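Probable glutamine-binding lipoprotein GlnH (GLNBP) (Mycobacterium tuberculosis, PDB 6H20) probably acts as an amino-acid-binding, aspartate-specific lipoprotein of the solute-binding protein 3 family that helps control glutamate metabolism through protein kinase G signalling. Local coordinates at residues T208-L213 with T272-A277; E97-S102 with K112-I117; C126-L131 with G169-R174; A86-G91 with L254-N259; Q13-P18 with A180-I185. All coordinates share one frame; numbering follows the deposited sequence.

Contact 1: residues T208-L213 with T272-A277; sequences TDDTIL and TVLGPA. With ASN (asparagine), chain B.
Leu-274 reaches helix 210-219 with one methyl: its CD1 lies 3.8 Å from Thr-211 CA and 3.9 Å from Thr-211 CG2, the two side chains crossing at about a right angle. The same methyl packs 4.0 Å from the carbonyl O of Asp-210. The touch is thin and apolar. Thr-211 can offer a methyl here because its hydroxyl is turned the other way (chi1 42°, OG1 between backbone N and carbonyl carbon) and bonds to Tyr-235 OH. That phenol also bonds to Asp-209 OD2, which accepts a hydrogen bond of 2.8 Å from N of the bound asparagine. Tyr-235 thus links the residue that Leu-274 touches to the ligand's ammonium site. Ile-212 CD1 adds an apolar touch 3.9 Å from ND2 of the ligand. Asp-210 OD1 accepts from Asn-142 N, tying the first turn of helix 210-219 to strand 139-148, while Leu-274 also rests on Ala-214 of that helix and Tyr-267 of helix 262-270.

Contact 2: residues E97-S102 with K112-I117; sequences EYRILS and KSQVDI
Arg-99 lies across the chain at Gln-114 and Val-115, and its side chain has the largest share of the contact. The close-packed part is polar and apolar at once: NE of Arg-99 donates to the backbone O of Gln-114 at 2.8 Å, while CB of Arg-99 packs 3.6 Å from Val-115 CG1. The bond is bent, 138° at the hydrogen, and NE comes from above the carbonyl plane; a weak second bond runs from Arg-99 NH2 to the same oxygen. An extended start (chi1 -173°, chi2 -178°) then a bend at chi3 brings the guanidinium alongside Val-115, whose CG1 lies in its plane at the edge. Over one face sits Gln-114 CB, 3.4 Å above the plane. Deeper in, Leu-101 CD1 and Val-115 CG1 meet more loosely at 4.4 Å, both residues buried and backed by Ala-109 and Leu-110 of helix 106-111. Arg-99 is exposed, so the outer side lies at the protein surface. The link closes the beta-alpha-beta crossover from strand 96-100 to strand 117-118, both paired with strand 53-57. A cation held by a neutral carbonyl makes this a charge-assisted bond rather than an ion pair, probably of modest strength.

Contact 3: residues C126-L131 with G169-R174; sequences CERRKL and GTTSLR. With ASN (asparagine), chain B.
Arg-128 spans the gap to Thr-171 and grips the bound asparagine. Its chain runs extended from CG to NE (chi2 169°, chi3 180°), bridging backbones 10.2 Å apart at the CA atoms of Arg-128 and Thr-171. The guanidinium meets the ligand carboxylate edge-on: Arg-128 NH1 donates to OXT at 2.8 Å and Arg-128 NH2 to O at 3.0 Å, both nearly straight at 170°. The backbone N of Thr-171 donates to ligand O at 2.9 Å. Its methyl CG2 covers one guanidinium face, 3.5 Å above the plane, while OG1 is turned to Gln-233. The carbonyl O of Gly-169 lies obliquely near Arg-128 NH2, at 3.5 Å, without a hydrogen bond. Thr-170 N-caps helix 171-176, its OG1 accepting from Leu-173 N at 3.3 Å and bonding also to Ala-167 O. Thr-171 begins that helix, so its N-H puts the carboxylate at the N-terminus, where the helix dipole probably adds to the arginine's pull. Arg-106 NH1 and Ser-123 N also bond the ligand. An arginine that grips both carboxylate oxygens, together with main-chain N-H donors, is characteristic of amino-acid pockets in family 3 solute-binding proteins, and Arg-128 and Thr-171 also bind L-glutamate here.

Contact 4: residues A86-G91 with L254-N259; sequences ARDIFG and LERIRN
Asp-88 and Arg-256 reach toward each other from opposite directions and form a salt bridge between helix 77-90 and helix 244-259. Arg-256 leaves its helix stretched, CG anti to the backbone N (chi1 -178°) and chi2 also extended, then bends at chi3, which brings its NE side round to the carboxylate. NE donates to Asp-88 OD1 at 2.9 Å, and NH2 makes a weak bond of 3.1 Å to the same OD1, so one oxygen takes both. OD1 uses its syn lone pair toward NE, yet the fit is not flat: the carboxylate and guanidinium planes lie 63° apart, and OD1 is tilted from the guanidinium plane. With OD2 accepting from Thr-253 OG1, the carboxylate is held by both its oxygens. Ile-257 CG2 of the same helix covers one face of the Arg-256 guanidinium, 3.5 Å above the plane. Arg-87 also bends at chi3, and its CD comes 3.9 Å from Arg-256 NH2, the two guanidinium planes being nearly perpendicular. Arg-87 NE lies 4.1 Å from that NH2, a close approach of like charges. Glu-84 forms salt bridges to both arginines and probably offsets it, while Asp-260 takes Arg-256 NH1. The result is a surface ionic network in which Arg-256 is shared among three acids, so both arginines probably stay charged and their mutual repulsion is largely offset.

Contact 5: residues Q13-P18 with A180-I185; sequences QPPLPP and APPPVI
Two extended, polyproline II-like runs meet where Ala-180 opens the proline-rich loop leading into strand 184-188 of the mixed sheet, its methyl against the ring of Pro-15. Pro-15 CG lies 3.5 Å from Ala-180 CB, while CB of the same ring is 3.9 Å from that methyl. A cis peptide bond precedes Pro-181, turning the chain there; the carbonyl O of Pro-181 accepts from Ser-160 OG. Pro-182 then swings back toward residues 13-18; the side chains of Pro-182 and Pro-15 cross at about a right angle, their CG atoms 3.9 Å apart. Beyond Pro-183, which packs on Ile-176 and Val-164, the strand begins at Val-184, and Ile-185 pairs through its backbone with Met-10. The contact is mainly apolar and lies at the surface. Arg-177 NH1 donates to the O of Pro-14, linking residues 13-18 to the chain just after helix 171-176. At the upstream end, the carbonyl O of Gln-13 rests 3.6 Å from Pro-182 CG.

Contacts 1 and 3 meet at the bound asparagine: their centres are about 21 Å apart on opposite sides of the chain's centre, yet the Thr-208 and Ser-172 hydroxyls probably bond directly, and both contacts touch the ligand. Contact 5 adjoins contact 3, centres about 17 Å apart, and helix 171-176 leads on to strand 184-188; Arg-174 NH1 probably bonds to Pro-17 O. Contact 2 follows helix 77-90 of contact 4 in the chain, with centres about 20 Å apart. Contacts 2 and 3 are both nested inside the loop that contact 4 closes. The centres of contacts 4 and 5 are about 42 Å apart; both are surface links far from the pocket, while contacts 1 and 3 hold the ligand.

Contact 1: residues T208-L213 with T272-A277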
# COMPACT_ATOMS: atom_id res chain seq x y z
N THR A 208 -8.00 8.03 1.23
CA THR A 208 -6.85 7.23 0.81
C THR A 208 -7.34 6.20 -0.20
O THR A 208 -8.50 6.26 -0.65
CB THR A 208 -6.10 6.60 2.00
OG1 THR A 208 -4.90 5.98 1.54
CG2 THR A 208 -6.91 5.52 2.72
N ASP A 209 -6.47 5.25 -0.53
CA ASP A 209 -6.78 4.19 -1.49
C ASP A 209 -8.11 3.52 -1.14
O ASP A 209 -8.36 3.17 0.01
CB ASP A 209 -5.71 3.10 -1.39
CG ASP A 209 -4.28 3.62 -1.50
OD1 ASP A 209 -4.03 4.82 -1.73
OD2 ASP A 209 -3.40 2.76 -1.34
N ASP A 210 -8.94 3.29 -2.17
CA ASP A 210 -10.24 2.65 -1.93
C ASP A 210 -10.10 1.26 -1.31
O ASP A 210 -10.96 0.84 -0.52
CB ASP A 210 -11.12 2.66 -3.19
CG ASP A 210 -10.49 1.99 -4.42
OD1 ASP A 210 -9.31 1.57 -4.43
OD2 ASP A 210 -11.23 1.90 -5.43
N THR A 211 -9.02 0.55 -1.63
CA THR A 211 -8.70 -0.73 -1.00
C THR A 211 -8.57 -0.59 0.51
O THR A 211 -9.17 -1.36 1.27
CB THR A 211 -7.36 -1.21 -1.57
OG1 THR A 211 -6.47 -0.08 -1.63
CG2 THR A 211 -7.53 -1.79 -2.98
N ILE A 212 -7.74 0.35 0.97
CA ILE A 212 -7.56 0.60 2.41
C ILE A 212 -8.88 1.03 3.03
O ILE A 212 -9.27 0.55 4.12
CB ILE A 212 -6.45 1.64 2.64
CG1 ILE A 212 -5.11 1.13 2.10
CG2 ILE A 212 -6.35 2.00 4.15
CD1 ILE A 212 -4.00 2.17 2.19
N LEU A 213 -9.60 1.93 2.36
CA LEU A 213 -10.88 2.39 2.89
C LEU A 213 -11.87 1.25 3.04
O LEU A 213 -12.64 1.22 4.02
CB LEU A 213 -11.47 3.47 1.97
CG LEU A 213 -10.69 4.78 1.83
CD1 LEU A 213 -11.49 5.73 0.93
CD2 LEU A 213 -10.43 5.43 3.19
N THR A 272 -13.19 -9.05 -1.87
CA THR A 272 -14.48 -9.14 -2.55
C THR A 272 -15.41 -7.99 -2.18
O THR A 272 -16.36 -7.72 -2.94
CB THR A 272 -15.16 -10.49 -2.29
OG1 THR A 272 -15.31 -10.71 -0.88
CG2 THR A 272 -14.36 -11.61 -2.91
N VAL A 273 -15.16 -7.30 -1.07
CA VAL A 273 -15.94 -6.11 -0.71
C VAL A 273 -15.93 -5.07 -1.83
O VAL A 273 -16.88 -4.28 -1.96
CB VAL A 273 -15.44 -5.54 0.63
CG1 VAL A 273 -14.00 -5.08 0.52
CG2 VAL A 273 -16.33 -4.41 1.10
N LEU A 274 -14.88 -5.05 -2.65
CA LEU A 274 -14.79 -4.03 -3.68
C LEU A 274 -15.49 -4.42 -4.98
O LEU A 274 -15.70 -3.55 -5.84
CB LEU A 274 -13.34 -3.63 -3.93
CG LEU A 274 -12.81 -2.71 -2.82
CD1 LEU A 274 -11.45 -2.18 -3.16
CD2 LEU A 274 -13.77 -1.56 -2.56
N GLY A 275 -15.90 -5.67 -5.12
CA GLY A 275 -16.56 -6.14 -6.31
C GLY A 275 -15.90 -7.41 -6.79
O GLY A 275 -14.93 -7.89 -6.19
N PRO A 276 -16.42 -7.99 -7.87
CA PRO A 276 -15.81 -9.21 -8.40
C PRO A 276 -14.38 -8.94 -8.85
O PRO A 276 -14.02 -7.82 -9.21
CB PRO A 276 -16.71 -9.56 -9.60
CG PRO A 276 -17.97 -8.78 -9.38
CD PRO A 276 -17.55 -7.53 -8.69
N ALA A 277 -13.57 -9.98 -8.80
CA ALA A 277 -12.15 -9.83 -9.08
C ALA A 277 -11.94 -9.35 -10.52
O ALA A 277 -12.57 -9.89 -11.44
CB ALA A 277 -11.44 -11.17 -8.88
N ASN B . -0.79 3.64 -1.25
CA ASN B . -0.59 4.92 -0.58
C ASN B . 0.90 5.21 -0.49
O ASN B . 1.32 6.13 0.24
CB ASN B . -1.23 4.92 0.81
CG ASN B . -0.53 3.99 1.77
OD1 ASN B . 0.22 3.10 1.39
ND2 ASN B . -0.76 4.21 3.05
OXT ASN B . 1.69 4.51 -1.15

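Contact 2: residues E97-S102 with K112-I117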
# COMPACT_ATOMS: atom_id res chain seq x y z
N GLU A 97 10.05 -13.19 8.35
CA GLU A 97 10.08 -12.37 9.55
C GLU A 97 9.66 -10.96 9.17
O GLU A 97 10.04 -10.45 8.10
CB GLU A 97 11.51 -12.36 10.13
CG GLU A 97 11.72 -11.37 11.27
CD GLU A 97 13.15 -11.38 11.80
OE1 GLU A 97 14.05 -11.84 11.07
OE2 GLU A 97 13.37 -10.95 12.96
N TYR A 98 8.84 -10.33 10.00
CA TYR A 98 8.31 -9.01 9.72
C TYR A 98 9.10 -7.95 10.47
O TYR A 98 9.53 -8.17 11.61
CB TYR A 98 6.82 -8.91 10.08
CG TYR A 98 6.01 -9.96 9.37
CD1 TYR A 98 5.76 -9.87 8.01
CD2 TYR A 98 5.56 -11.09 10.04
CE1 TYR A 98 5.06 -10.84 7.34
CE2 TYR A 98 4.85 -12.08 9.38
CZ TYR A 98 4.61 -11.94 8.02
OH TYR A 98 3.92 -12.90 7.33
N ARG A 99 9.34 -6.82 9.81
CA ARG A 99 9.79 -5.60 10.48
C ARG A 99 8.64 -4.62 10.42
O ARG A 99 8.18 -4.25 9.33
CB ARG A 99 11.03 -4.99 9.82
CG ARG A 99 11.56 -3.81 10.66
CD ARG A 99 12.77 -3.09 10.05
NE ARG A 99 13.95 -3.95 9.97
CZ ARG A 99 14.94 -3.97 10.86
NH1 ARG A 99 14.91 -3.18 11.93
NH2 ARG A 99 15.96 -4.79 10.67
N ILE A 100 8.15 -4.21 11.59
CA ILE A 100 7.00 -3.31 11.64
C ILE A 100 7.45 -1.90 11.29
O ILE A 100 8.33 -1.33 11.95
CB ILE A 100 6.33 -3.36 13.02
CG1 ILE A 100 5.97 -4.81 13.38
CG2 ILE A 100 5.12 -2.44 13.06
CD1 ILE A 100 4.98 -5.47 12.46
N LEU A 101 6.85 -1.33 10.24
CA LEU A 101 7.23 -0.03 9.70
C LEU A 101 5.97 0.77 9.44
O LEU A 101 4.97 0.22 8.99
CB LEU A 101 7.91 -0.22 8.32
CG LEU A 101 9.21 -0.99 8.15
CD1 LEU A 101 9.52 -1.15 6.69
CD2 LEU A 101 10.35 -0.27 8.86
N SER A 102 6.02 2.08 9.71
CA SER A 102 4.93 2.94 9.29
C SER A 102 5.09 3.32 7.81
O SER A 102 6.12 3.07 7.18
CB SER A 102 4.88 4.21 10.13
OG SER A 102 6.00 5.03 9.84
N LYS A 112 18.25 1.67 3.97
CA LYS A 112 19.16 1.19 5.00
C LYS A 112 19.31 -0.32 4.99
O LYS A 112 19.95 -0.87 5.88
CB LYS A 112 18.68 1.63 6.39
CG LYS A 112 18.75 3.12 6.66
CD LYS A 112 18.11 3.43 8.00
CE LYS A 112 18.78 4.62 8.68
NZ LYS A 112 18.86 5.81 7.80
N SER A 113 18.71 -1.01 4.01
CA SER A 113 18.78 -2.46 3.92
C SER A 113 18.32 -3.13 5.22
O SER A 113 18.90 -4.13 5.66
CB SER A 113 20.16 -2.94 3.48
OG SER A 113 20.45 -2.46 2.19
N GLN A 114 17.27 -2.58 5.83
CA GLN A 114 16.71 -3.15 7.04
C GLN A 114 15.66 -4.22 6.77
O GLN A 114 15.29 -4.95 7.69
CB GLN A 114 16.09 -2.04 7.91
CG GLN A 114 17.10 -1.02 8.42
CD GLN A 114 16.43 0.06 9.24
OE1 GLN A 114 15.28 0.42 8.99
NE2 GLN A 114 17.15 0.59 10.21
N VAL A 115 15.16 -4.32 5.53
CA VAL A 115 14.26 -5.38 5.11
C VAL A 115 14.68 -5.79 3.71
O VAL A 115 15.32 -5.03 2.99
CB VAL A 115 12.78 -4.94 5.10
CG1 VAL A 115 12.32 -4.53 6.50
CG2 VAL A 115 12.57 -3.79 4.12
N ASP A 116 14.29 -7.00 3.32
CA ASP A 116 14.50 -7.41 1.93
C ASP A 116 13.49 -6.74 1.01
O ASP A 116 13.84 -6.27 -0.08
CB ASP A 116 14.39 -8.92 1.80
CG ASP A 116 15.43 -9.68 2.62
OD1 ASP A 116 16.64 -9.41 2.46
OD2 ASP A 116 15.03 -10.56 3.41
N ILE A 117 12.22 -6.72 1.42
CA ILE A 117 11.15 -6.14 0.61
C ILE A 117 10.18 -5.43 1.53
O ILE A 117 10.07 -5.75 2.72
CB ILE A 117 10.40 -7.18 -0.25
CG1 ILE A 117 9.67 -8.21 0.63
CG2 ILE A 117 11.37 -7.88 -1.22
CD1 ILE A 117 8.86 -9.24 -0.16

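Contact 3: residues C126-L131 with G169-R174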
# COMPACT_ATOMS: atom_id res chain seq x y z
N CYS A 126 7.20 8.23 -9.39
CA CYS A 126 8.49 8.67 -9.91
C CYS A 126 9.39 9.20 -8.81
O CYS A 126 10.60 8.92 -8.79
CB CYS A 126 8.28 9.72 -11.00
SG CYS A 126 7.64 8.99 -12.51
N GLU A 127 8.83 9.96 -7.86
CA GLU A 127 9.65 10.46 -6.76
C GLU A 127 10.21 9.31 -5.93
O GLU A 127 11.39 9.34 -5.55
CB GLU A 127 8.84 11.42 -5.88
CG GLU A 127 8.75 12.83 -6.43
CD GLU A 127 10.11 13.43 -6.76
OE1 GLU A 127 10.38 13.68 -7.95
OE2 GLU A 127 10.92 13.64 -5.82
N ARG A 128 9.40 8.29 -5.66
CA ARG A 128 9.92 7.16 -4.89
C ARG A 128 10.94 6.37 -5.68
O ARG A 128 11.88 5.81 -5.10
CB ARG A 128 8.77 6.26 -4.42
CG ARG A 128 7.95 6.90 -3.32
CD ARG A 128 6.68 6.10 -3.05
NE ARG A 128 5.92 6.75 -1.99
CZ ARG A 128 4.75 6.29 -1.54
NH1 ARG A 128 4.23 5.19 -2.06
NH2 ARG A 128 4.12 6.93 -0.55
N ARG A 129 10.79 6.31 -7.00
CA ARG A 129 11.74 5.58 -7.83
C ARG A 129 13.12 6.22 -7.87
O ARG A 129 14.08 5.55 -8.27
CB ARG A 129 11.18 5.40 -9.23
CG ARG A 129 10.38 4.13 -9.37
CD ARG A 129 10.31 3.67 -10.81
NE ARG A 129 9.80 2.31 -10.97
CZ ARG A 129 10.52 1.20 -10.79
NH1 ARG A 129 11.80 1.29 -10.42
NH2 ARG A 129 9.98 0.01 -10.98
N LYS A 130 13.25 7.49 -7.47
CA LYS A 130 14.57 8.08 -7.31
C LYS A 130 15.32 7.48 -6.13
O LYS A 130 16.55 7.59 -6.06
CB LYS A 130 14.43 9.59 -7.07
CG LYS A 130 13.90 10.39 -8.25
CD LYS A 130 13.70 11.85 -7.87
CE LYS A 130 13.09 12.63 -9.01
NZ LYS A 130 13.91 13.81 -9.41
N LEU A 131 14.60 6.85 -5.20
CA LEU A 131 15.16 6.38 -3.94
C LEU A 131 15.12 4.87 -3.75
O LEU A 131 16.00 4.34 -3.07
CB LEU A 131 14.41 7.03 -2.76
CG LEU A 131 14.34 8.55 -2.80
CD1 LEU A 131 13.45 9.07 -1.68
CD2 LEU A 131 15.74 9.14 -2.70
N GLY A 169 3.40 10.43 5.41
CA GLY A 169 4.28 9.65 4.55
C GLY A 169 3.58 8.98 3.39
O GLY A 169 4.13 8.05 2.79
N THR A 170 2.38 9.43 3.04
CA THR A 170 1.60 8.75 2.02
C THR A 170 1.35 9.64 0.82
O THR A 170 1.38 10.88 0.90
CB THR A 170 0.24 8.29 2.57
OG1 THR A 170 -0.53 9.44 2.99
CG2 THR A 170 0.42 7.32 3.74
N THR A 171 1.08 9.00 -0.32
CA THR A 171 0.64 9.74 -1.49
C THR A 171 -0.70 10.39 -1.23
O THR A 171 -1.01 11.42 -1.85
CB THR A 171 0.47 8.79 -2.68
OG1 THR A 171 -0.45 7.76 -2.31
CG2 THR A 171 1.83 8.17 -3.13
N SER A 172 -1.47 9.83 -0.29
CA SER A 172 -2.80 10.35 0.01
C SER A 172 -2.72 11.77 0.53
O SER A 172 -3.53 12.63 0.15
CB SER A 172 -3.46 9.45 1.06
OG SER A 172 -3.28 8.09 0.73
N LEU A 173 -1.75 12.03 1.41
CA LEU A 173 -1.54 13.37 1.93
C LEU A 173 -1.23 14.34 0.80
O LEU A 173 -1.79 15.44 0.73
CB LEU A 173 -0.39 13.33 2.94
CG LEU A 173 0.17 14.65 3.48
CD1 LEU A 173 -0.93 15.55 4.02
CD2 LEU A 173 1.21 14.35 4.57
N ARG A 174 -0.35 13.92 -0.13
CA ARG A 174 0.01 14.79 -1.24
C ARG A 174 -1.21 15.18 -2.08
O ARG A 174 -1.33 16.34 -2.50
CB ARG A 174 1.08 14.12 -2.10
CG ARG A 174 1.46 14.89 -3.35
CD ARG A 174 2.15 16.21 -3.03
NE ARG A 174 2.53 16.93 -4.25
CZ ARG A 174 1.67 17.56 -5.04
NH1 ARG A 174 2.09 18.19 -6.13
NH2 ARG A 174 0.38 17.58 -4.74
N ASN B . -0.79 3.64 -1.25
CA ASN B . -0.59 4.92 -0.58
C ASN B . 0.90 5.21 -0.49
O ASN B . 1.32 6.13 0.24
CB ASN B . -1.23 4.92 0.81
CG ASN B . -0.53 3.99 1.77
OD1 ASN B . 0.22 3.10 1.39
ND2 ASN B . -0.76 4.21 3.05
OXT ASN B . 1.69 4.51 -1.15

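Contact 4: residues A86-G91 with L254-N259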
# COMPACT_ATOMS: atom_id res chain seq x y z
N ALA A 86 8.30 -15.62 -0.61
CA ALA A 86 9.00 -16.57 0.24
C ALA A 86 8.84 -17.99 -0.28
O ALA A 86 9.78 -18.80 -0.22
CB ALA A 86 8.51 -16.46 1.68
N ARG A 87 7.65 -18.33 -0.79
CA ARG A 87 7.46 -19.66 -1.38
C ARG A 87 8.45 -19.89 -2.52
O ARG A 87 9.03 -20.98 -2.63
CB ARG A 87 6.03 -19.83 -1.88
CG ARG A 87 5.69 -21.27 -2.25
CD ARG A 87 4.46 -21.35 -3.16
NE ARG A 87 3.28 -20.72 -2.56
CZ ARG A 87 2.48 -21.31 -1.67
NH1 ARG A 87 2.73 -22.54 -1.25
NH2 ARG A 87 1.42 -20.66 -1.20
N ASP A 88 8.65 -18.89 -3.37
CA ASP A 88 9.58 -19.03 -4.48
C ASP A 88 11.02 -19.17 -4.00
O ASP A 88 11.83 -19.85 -4.65
CB ASP A 88 9.46 -17.84 -5.44
CG ASP A 88 8.26 -17.94 -6.37
OD1 ASP A 88 7.44 -18.86 -6.20
OD2 ASP A 88 8.15 -17.09 -7.26
N ILE A 89 11.37 -18.55 -2.87
CA ILE A 89 12.75 -18.65 -2.37
C ILE A 89 12.98 -19.97 -1.67
O ILE A 89 13.98 -20.66 -1.91
CB ILE A 89 13.08 -17.46 -1.44
CG1 ILE A 89 12.96 -16.13 -2.19
CG2 ILE A 89 14.49 -17.62 -0.84
CD1 ILE A 89 13.10 -14.89 -1.31
N PHE A 90 12.06 -20.35 -0.78
CA PHE A 90 12.27 -21.44 0.16
C PHE A 90 11.49 -22.70 -0.15
O PHE A 90 11.79 -23.75 0.44
CB PHE A 90 11.91 -20.98 1.57
CG PHE A 90 12.81 -19.90 2.10
CD1 PHE A 90 14.06 -20.22 2.60
CD2 PHE A 90 12.42 -18.58 2.07
CE1 PHE A 90 14.90 -19.23 3.08
CE2 PHE A 90 13.26 -17.59 2.56
CZ PHE A 90 14.50 -17.92 3.06
N GLY A 91 10.50 -22.65 -1.03
CA GLY A 91 9.65 -23.78 -1.33
C GLY A 91 8.34 -23.78 -0.57
O GLY A 91 7.37 -24.38 -1.05
N LEU A 254 5.50 -12.56 -9.34
CA LEU A 254 4.25 -11.95 -9.75
C LEU A 254 3.74 -12.56 -11.06
O LEU A 254 2.53 -12.78 -11.20
CB LEU A 254 4.40 -10.43 -9.85
CG LEU A 254 4.70 -9.79 -8.49
CD1 LEU A 254 4.85 -8.27 -8.60
CD2 LEU A 254 3.65 -10.16 -7.42
N GLU A 255 4.62 -12.85 -12.02
CA GLU A 255 4.19 -13.58 -13.21
C GLU A 255 3.57 -14.92 -12.83
O GLU A 255 2.52 -15.31 -13.36
CB GLU A 255 5.36 -13.82 -14.16
CG GLU A 255 5.86 -12.58 -14.91
CD GLU A 255 4.98 -12.21 -16.10
OE1 GLU A 255 4.08 -13.01 -16.47
OE2 GLU A 255 5.21 -11.13 -16.67
N ARG A 256 4.20 -15.65 -11.90
CA ARG A 256 3.63 -16.92 -11.48
C ARG A 256 2.22 -16.75 -10.93
O ARG A 256 1.29 -17.43 -11.37
CB ARG A 256 4.52 -17.62 -10.45
CG ARG A 256 3.92 -18.96 -10.08
CD ARG A 256 4.76 -19.71 -9.08
NE ARG A 256 5.00 -19.01 -7.81
CZ ARG A 256 4.12 -18.93 -6.81
NH1 ARG A 256 2.90 -19.46 -6.94
NH2 ARG A 256 4.45 -18.32 -5.68
N ILE A 257 2.04 -15.84 -9.97
CA ILE A 257 0.74 -15.78 -9.30
C ILE A 257 -0.34 -15.17 -10.19
O ILE A 257 -1.53 -15.49 -10.03
CB ILE A 257 0.82 -15.11 -7.91
CG1 ILE A 257 1.14 -13.62 -8.02
CG2 ILE A 257 1.79 -15.86 -7.02
CD1 ILE A 257 0.97 -12.86 -6.67
N ARG A 258 0.02 -14.29 -11.13
CA ARG A 258 -0.99 -13.79 -12.05
C ARG A 258 -1.53 -14.89 -12.95
O ARG A 258 -2.68 -14.82 -13.40
CB ARG A 258 -0.45 -12.67 -12.93
CG ARG A 258 -0.13 -11.39 -12.18
CD ARG A 258 0.10 -10.27 -13.18
NE ARG A 258 0.77 -9.11 -12.59
CZ ARG A 258 2.10 -8.95 -12.55
NH1 ARG A 258 2.92 -9.87 -13.04
NH2 ARG A 258 2.60 -7.85 -12.00
N ASN A 259 -0.73 -15.92 -13.22
CA ASN A 259 -1.07 -16.92 -14.22
C ASN A 259 -1.46 -18.27 -13.64
O ASN A 259 -2.05 -19.09 -14.36
CB ASN A 259 0.11 -17.09 -15.18
CG ASN A 259 0.20 -15.96 -16.15
OD1 ASN A 259 -0.57 -15.91 -17.12
ND2 ASN A 259 1.10 -15.03 -15.90

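Contact 5: residues Q13-P18 with A180-I185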
# COMPACT_ATOMS: atom_id res chain seq x y z
N GLN A 13 -1.66 25.49 4.75
CA GLN A 13 -0.74 25.79 3.67
C GLN A 13 -1.55 26.02 2.40
O GLN A 13 -2.65 25.47 2.25
CB GLN A 13 0.25 24.63 3.46
CG GLN A 13 1.20 24.44 4.64
CD GLN A 13 2.12 23.25 4.48
OE1 GLN A 13 3.28 23.38 4.08
NE2 GLN A 13 1.61 22.06 4.80
N PRO A 14 -1.04 26.83 1.48
CA PRO A 14 -1.75 27.03 0.23
C PRO A 14 -1.79 25.74 -0.55
O PRO A 14 -0.91 24.87 -0.40
CB PRO A 14 -0.90 28.09 -0.49
CG PRO A 14 0.47 27.87 0.03
CD PRO A 14 0.28 27.50 1.48
N PRO A 15 -2.82 25.54 -1.37
CA PRO A 15 -2.92 24.30 -2.14
C PRO A 15 -1.70 24.12 -3.04
O PRO A 15 -1.16 25.09 -3.59
CB PRO A 15 -4.20 24.49 -2.96
CG PRO A 15 -5.01 25.46 -2.15
CD PRO A 15 -4.02 26.39 -1.52
N LEU A 16 -1.26 22.88 -3.15
CA LEU A 16 -0.21 22.57 -4.10
C LEU A 16 -0.82 22.39 -5.49
O LEU A 16 -1.94 21.88 -5.61
CB LEU A 16 0.50 21.28 -3.70
CG LEU A 16 1.35 21.31 -2.43
CD1 LEU A 16 1.82 19.91 -2.07
CD2 LEU A 16 2.53 22.25 -2.60
N PRO A 17 -0.12 22.79 -6.55
CA PRO A 17 -0.65 22.56 -7.88
C PRO A 17 -0.56 21.08 -8.22
O PRO A 17 0.33 20.37 -7.73
CB PRO A 17 0.28 23.39 -8.78
CG PRO A 17 1.50 23.68 -7.97
CD PRO A 17 1.28 23.25 -6.56
N PRO A 18 -1.49 20.57 -9.03
CA PRO A 18 -1.31 19.21 -9.55
C PRO A 18 -0.11 19.20 -10.49
O PRO A 18 -0.02 20.04 -11.39
CB PRO A 18 -2.62 18.92 -10.29
CG PRO A 18 -3.44 20.18 -10.23
CD PRO A 18 -2.60 21.28 -9.67
N ALA A 180 -8.43 22.88 -3.10
CA ALA A 180 -8.56 24.32 -2.95
C ALA A 180 -10.04 24.67 -2.85
O ALA A 180 -10.81 24.30 -3.76
CB ALA A 180 -7.91 25.04 -4.14
N PRO A 181 -10.49 25.35 -1.78
CA PRO A 181 -9.73 25.68 -0.57
C PRO A 181 -9.39 24.42 0.22
O PRO A 181 -10.08 23.41 0.08
CB PRO A 181 -10.69 26.57 0.23
CG PRO A 181 -11.78 26.95 -0.71
CD PRO A 181 -11.86 25.88 -1.74
N PRO A 182 -8.34 24.48 1.04
CA PRO A 182 -7.84 23.26 1.67
C PRO A 182 -8.83 22.73 2.70
O PRO A 182 -9.59 23.49 3.32
CB PRO A 182 -6.54 23.72 2.36
CG PRO A 182 -6.10 24.91 1.53
CD PRO A 182 -7.40 25.60 1.22
N PRO A 183 -8.85 21.42 2.91
CA PRO A 183 -9.42 20.88 4.14
C PRO A 183 -8.55 21.29 5.31
O PRO A 183 -7.43 21.77 5.16
CB PRO A 183 -9.33 19.36 3.94
CG PRO A 183 -8.84 19.15 2.54
CD PRO A 183 -8.14 20.39 2.13
N VAL A 184 -9.10 21.09 6.51
CA VAL A 184 -8.27 21.00 7.71
C VAL A 184 -7.64 19.62 7.70
O VAL A 184 -8.34 18.61 7.75
CB VAL A 184 -9.12 21.21 8.97
CG1 VAL A 184 -8.29 20.91 10.21
CG2 VAL A 184 -9.69 22.62 9.00
N ILE A 185 -6.32 19.55 7.59
CA ILE A 185 -5.65 18.27 7.40
C ILE A 185 -5.16 17.76 8.75
O ILE A 185 -4.37 18.43 9.42
CB ILE A 185 -4.51 18.36 6.38
CG1 ILE A 185 -5.04 18.90 5.04
CG2 ILE A 185 -3.87 16.98 6.19
CD1 ILE A 185 -3.95 19.09 3.97